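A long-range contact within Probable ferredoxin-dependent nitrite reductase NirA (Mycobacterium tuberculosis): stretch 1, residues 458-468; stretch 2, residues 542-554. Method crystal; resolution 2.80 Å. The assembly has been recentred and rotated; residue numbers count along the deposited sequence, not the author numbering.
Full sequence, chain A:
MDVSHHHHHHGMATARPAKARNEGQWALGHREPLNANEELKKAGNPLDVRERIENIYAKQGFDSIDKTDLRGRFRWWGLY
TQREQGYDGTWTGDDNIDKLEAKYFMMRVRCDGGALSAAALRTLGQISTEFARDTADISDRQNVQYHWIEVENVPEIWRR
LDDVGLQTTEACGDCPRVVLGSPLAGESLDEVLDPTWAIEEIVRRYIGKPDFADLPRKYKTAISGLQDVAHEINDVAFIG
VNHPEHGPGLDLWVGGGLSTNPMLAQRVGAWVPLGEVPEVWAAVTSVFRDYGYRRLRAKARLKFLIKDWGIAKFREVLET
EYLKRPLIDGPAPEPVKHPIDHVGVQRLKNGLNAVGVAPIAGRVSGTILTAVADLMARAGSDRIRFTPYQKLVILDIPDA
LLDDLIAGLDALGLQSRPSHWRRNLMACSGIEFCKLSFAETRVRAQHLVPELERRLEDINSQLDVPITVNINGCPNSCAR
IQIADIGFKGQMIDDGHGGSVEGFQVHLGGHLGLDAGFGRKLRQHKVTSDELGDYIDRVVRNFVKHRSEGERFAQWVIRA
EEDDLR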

# COMPACT_ATOMS: atom_id res chain seq x y z
N ASP A 458 -11.71 -20.50 -21.83
CA ASP A 458 -13.02 -20.44 -22.47
C ASP A 458 -13.38 -19.10 -23.10
O ASP A 458 -13.66 -19.01 -24.29
N ILE A 459 -13.36 -18.05 -22.27
CA ILE A 459 -13.93 -16.74 -22.58
C ILE A 459 -12.88 -15.65 -22.78
O ILE A 459 -13.20 -14.55 -23.23
N ASN A 460 -11.63 -15.95 -22.44
CA ASN A 460 -10.54 -14.95 -22.45
C ASN A 460 -10.42 -14.12 -23.74
O ASN A 460 -10.08 -12.95 -23.70
N SER A 461 -10.69 -14.76 -24.87
CA SER A 461 -10.80 -14.09 -26.16
C SER A 461 -11.58 -12.76 -26.10
O SER A 461 -11.14 -11.74 -26.67
N GLN A 462 -12.72 -12.77 -25.40
CA GLN A 462 -13.62 -11.61 -25.32
C GLN A 462 -13.15 -10.49 -24.38
O GLN A 462 -13.65 -9.36 -24.45
N LEU A 463 -12.24 -10.80 -23.48
CA LEU A 463 -11.97 -9.89 -22.38
C LEU A 463 -10.98 -8.81 -22.76
O LEU A 463 -9.84 -8.75 -22.26
N ASP A 464 -11.45 -7.92 -23.63
CA ASP A 464 -10.69 -6.76 -24.07
C ASP A 464 -10.45 -5.74 -22.96
O ASP A 464 -9.74 -4.76 -23.17
N VAL A 465 -11.08 -5.94 -21.81
CA VAL A 465 -11.04 -4.97 -20.73
C VAL A 465 -10.75 -5.72 -19.42
O VAL A 465 -11.31 -6.79 -19.18
N PRO A 466 -9.88 -5.15 -18.56
CA PRO A 466 -9.40 -5.87 -17.36
C PRO A 466 -10.35 -5.78 -16.18
O PRO A 466 -10.88 -4.69 -15.92
N ILE A 467 -10.53 -6.89 -15.46
CA ILE A 467 -11.35 -6.95 -14.24
C ILE A 467 -10.50 -7.07 -12.98
O ILE A 467 -10.05 -8.14 -12.63
N THR A 468 -10.30 -5.96 -12.30
CA THR A 468 -9.48 -5.94 -11.09
C THR A 468 -10.20 -6.66 -9.95
O THR A 468 -11.40 -6.53 -9.80
N ASN A 542 -21.88 -13.75 -16.67
CA ASN A 542 -23.04 -12.85 -16.75
C ASN A 542 -22.63 -11.51 -17.35
O ASN A 542 -23.38 -10.88 -18.12
N PHE A 543 -21.43 -11.05 -17.00
CA PHE A 543 -20.93 -9.80 -17.56
C PHE A 543 -20.80 -9.89 -19.07
O PHE A 543 -21.22 -8.97 -19.76
N VAL A 544 -20.26 -10.98 -19.59
CA VAL A 544 -20.03 -11.09 -21.05
C VAL A 544 -21.32 -11.46 -21.81
O VAL A 544 -21.37 -11.37 -23.03
N LYS A 545 -22.38 -11.85 -21.10
CA LYS A 545 -23.68 -12.12 -21.73
C LYS A 545 -24.42 -10.79 -21.88
O LYS A 545 -24.47 -10.23 -22.98
N HIS A 546 -24.93 -10.26 -20.76
CA HIS A 546 -25.77 -9.07 -20.73
C HIS A 546 -24.95 -7.79 -21.03
O HIS A 546 -25.28 -6.70 -20.57
N ARG A 547 -23.93 -7.92 -21.87
CA ARG A 547 -22.93 -6.87 -22.00
C ARG A 547 -23.17 -5.93 -23.17
O ARG A 547 -23.55 -6.37 -24.27
N SER A 548 -22.89 -4.65 -22.94
CA SER A 548 -22.79 -3.68 -24.03
C SER A 548 -21.46 -3.84 -24.70
O SER A 548 -20.53 -4.37 -24.11
N GLU A 549 -21.37 -3.35 -25.92
CA GLU A 549 -20.18 -3.52 -26.74
C GLU A 549 -19.17 -2.41 -26.42
O GLU A 549 -19.48 -1.22 -26.54
N GLY A 550 -17.98 -2.81 -25.98
CA GLY A 550 -16.94 -1.88 -25.53
C GLY A 550 -17.11 -1.41 -24.09
O GLY A 550 -16.38 -0.52 -23.65
N GLU A 551 -18.05 -2.02 -23.36
CA GLU A 551 -18.42 -1.53 -22.03
C GLU A 551 -17.49 -2.05 -20.95
O GLU A 551 -17.14 -3.22 -20.94
N ARG A 552 -17.10 -1.18 -20.04
CA ARG A 552 -16.30 -1.59 -18.88
C ARG A 552 -17.17 -2.27 -17.82
O ARG A 552 -18.38 -2.07 -17.76
N PHE A 553 -16.53 -3.10 -17.00
CA PHE A 553 -17.19 -3.83 -15.93
C PHE A 553 -17.88 -2.90 -14.91
O PHE A 553 -19.03 -3.15 -14.51
N ALA A 554 -17.20 -1.83 -14.51
CA ALA A 554 -17.74 -0.85 -13.55
C ALA A 554 -19.00 -0.13 -14.07
O ALA A 554 -19.83 0.33 -13.28

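A single arginine makes all the hydrogen bonds across this contact: Arg-547, reaching out from the loop of stretch 2, is pinned from both stretches at once. Its side chain is almost fully extended, with chi1, chi2 and chi3 all t, and this carries the guanidinium across to Asp-464, whose p rotamer brings its carboxylate to meet it. Arg-547 NH2 donates to Asp-464 OD1 at 3.1 Å, the hydrogen bond of a salt bridge, and more weakly to Asp-464 OD2 at 3.5 Å. The same nitrogen also serves its own stretch, for Arg-547 NH2 donates to Glu-551 O at 3.3 Å, tying the extended arm back to the last residue of the type II turn from Ser-548 to Glu-551. Such double use illustrates a general principle: an arginine can bridge two segments while holding the loop that presents it.

Apolar contacts make up much of the remaining packing. Val-465, buried and pointing toward stretch 2 with chi1 p, makes the most varied contacts. Its CG1 meets the edge of the Phe-543 ring, 4.5 Å from Phe-543 CE2, while its CG2 lies 3.5 Å from CG of Arg-552, where the aliphatic part of that arginine provides the surface. Phe-543 itself is t and points toward stretch 1.

Next to Phe-543, Val-544 (t) meets the first half of stretch 1. Its CG1 lies 3.9 Å from CB of Gln-462, an m residue in the type I turn, and its CG2 approaches Ile-459 CG1 at 4.4 Å. Beyond Val-465, Ile-467 (m) and Phe-553 (t) each point toward the opposing stretch, with Ile-467 CG1 4.0 Å from Phe-553 CD1. Pro-466, between the two inward-facing residues, points away, as the alternation of an extended chain would predict. The cross-stretch hydrogen bonding thus rests on one ion pair.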

# COMPACT_ATOMS: atom_id res chain seq x y z
CB ASP A 458 -14.00 -20.77 -21.33
CG ASP A 458 -15.44 -20.62 -21.70
OD1 ASP A 458 -15.80 -19.74 -22.52
OD2 ASP A 458 -16.24 -21.39 -21.12
CB ILE A 459 -14.88 -16.30 -21.41
CG1 ILE A 459 -16.18 -15.74 -21.97
CG2 ILE A 459 -14.20 -15.33 -20.40
CD1 ILE A 459 -17.13 -16.81 -22.49
CB ASN A 460 -9.20 -15.65 -22.16
CG ASN A 460 -8.05 -14.67 -22.05
OD1 ASN A 460 -8.21 -13.54 -21.57
ND2 ASN A 460 -6.87 -15.09 -22.50
CB SER A 461 -11.46 -15.06 -27.16
OG SER A 461 -12.58 -15.73 -26.59
CB GLN A 462 -15.01 -12.05 -24.84
CG GLN A 462 -15.92 -12.60 -25.92
CD GLN A 462 -15.84 -14.10 -26.01
OE1 GLN A 462 -16.70 -14.80 -25.49
NE2 GLN A 462 -14.79 -14.60 -26.67
CB LEU A 463 -11.55 -10.64 -21.11
CG LEU A 463 -12.74 -11.10 -20.29
CD1 LEU A 463 -12.28 -11.85 -19.04
CD2 LEU A 463 -13.63 -9.92 -19.90
CB ASP A 464 -11.42 -6.06 -25.24
CG ASP A 464 -12.85 -5.64 -24.88
OD1 ASP A 464 -13.07 -5.13 -23.76
OD2 ASP A 464 -13.77 -5.81 -25.72
CB VAL A 465 -12.38 -4.13 -20.72
CG1 VAL A 465 -13.48 -4.81 -19.88
CG2 VAL A 465 -12.15 -2.68 -20.27
CB PRO A 466 -8.14 -5.08 -17.00
CG PRO A 466 -8.44 -3.66 -17.43
CD PRO A 466 -9.33 -3.78 -18.64
CB ILE A 467 -12.36 -8.13 -14.26
CG1 ILE A 467 -13.37 -7.96 -15.39
CG2 ILE A 467 -13.11 -8.25 -12.91
CD1 ILE A 467 -12.93 -8.57 -16.68
CB THR A 468 -9.09 -4.49 -10.67
OG1 THR A 468 -10.26 -3.73 -10.33
CG2 THR A 468 -8.37 -3.79 -11.79
CB ASN A 542 -23.66 -12.62 -15.37
CG ASN A 542 -24.43 -13.83 -14.84
OD1 ASN A 542 -24.42 -14.91 -15.45
ND2 ASN A 542 -25.09 -13.65 -13.70
CB PHE A 543 -19.59 -9.35 -16.93
CG PHE A 543 -18.96 -8.16 -17.61
CD1 PHE A 543 -19.61 -6.94 -17.66
CD2 PHE A 543 -17.72 -8.26 -18.21
CE1 PHE A 543 -19.03 -5.85 -18.29
CE2 PHE A 543 -17.14 -7.15 -18.84
CZ PHE A 543 -17.80 -5.95 -18.88
CB VAL A 544 -18.83 -12.04 -21.39
CG1 VAL A 544 -18.22 -11.68 -22.74
CG2 VAL A 544 -17.74 -11.93 -20.34
CB LYS A 545 -24.48 -13.13 -20.89
CG LYS A 545 -25.83 -13.50 -21.47
CD LYS A 545 -25.67 -14.28 -22.79
CE LYS A 545 -27.02 -14.67 -23.36
NZ LYS A 545 -27.89 -15.25 -22.30
CB HIS A 546 -26.42 -8.96 -19.34
CG HIS A 546 -27.31 -10.12 -18.99
ND1 HIS A 546 -26.88 -11.20 -18.26
CD2 HIS A 546 -28.62 -10.36 -19.27
CE1 HIS A 546 -27.87 -12.06 -18.11
NE2 HIS A 546 -28.94 -11.57 -18.71
CB ARG A 547 -21.56 -7.51 -22.20
CG ARG A 547 -20.41 -6.63 -21.77
CD ARG A 547 -19.12 -7.21 -22.28
NE ARG A 547 -18.10 -6.20 -22.45
CZ ARG A 547 -16.96 -6.37 -23.10
NH1 ARG A 547 -16.67 -7.55 -23.68
NH2 ARG A 547 -16.09 -5.37 -23.19
CB SER A 548 -22.88 -2.23 -23.52
OG SER A 548 -22.00 -1.37 -24.24
CB GLU A 549 -20.56 -3.54 -28.23
CG GLU A 549 -21.61 -4.64 -28.61
CD GLU A 549 -23.09 -4.29 -28.26
OE1 GLU A 549 -23.41 -3.11 -27.90
OE2 GLU A 549 -23.95 -5.21 -28.33
CB GLU A 551 -19.86 -1.92 -21.67
CG GLU A 551 -20.42 -1.11 -20.51
CD GLU A 551 -21.76 -1.60 -20.00
OE1 GLU A 551 -22.14 -2.74 -20.32
OE2 GLU A 551 -22.42 -0.84 -19.26
CB ARG A 552 -15.54 -0.40 -18.27
CG ARG A 552 -14.19 -0.11 -18.98
CD ARG A 552 -13.63 1.28 -18.65
NE ARG A 552 -13.85 1.66 -17.24
CZ ARG A 552 -14.56 2.72 -16.81
NH1 ARG A 552 -15.13 3.57 -17.67
NH2 ARG A 552 -14.67 2.94 -15.49
CB PHE A 553 -16.17 -4.74 -15.23
CG PHE A 553 -16.80 -5.73 -14.31
CD1 PHE A 553 -17.20 -6.96 -14.78
CD2 PHE A 553 -17.00 -5.42 -12.98
CE1 PHE A 553 -17.80 -7.87 -13.92
CE2 PHE A 553 -17.59 -6.32 -12.13
CZ PHE A 553 -17.99 -7.55 -12.60
CB ALA A 554 -16.69 0.17 -13.15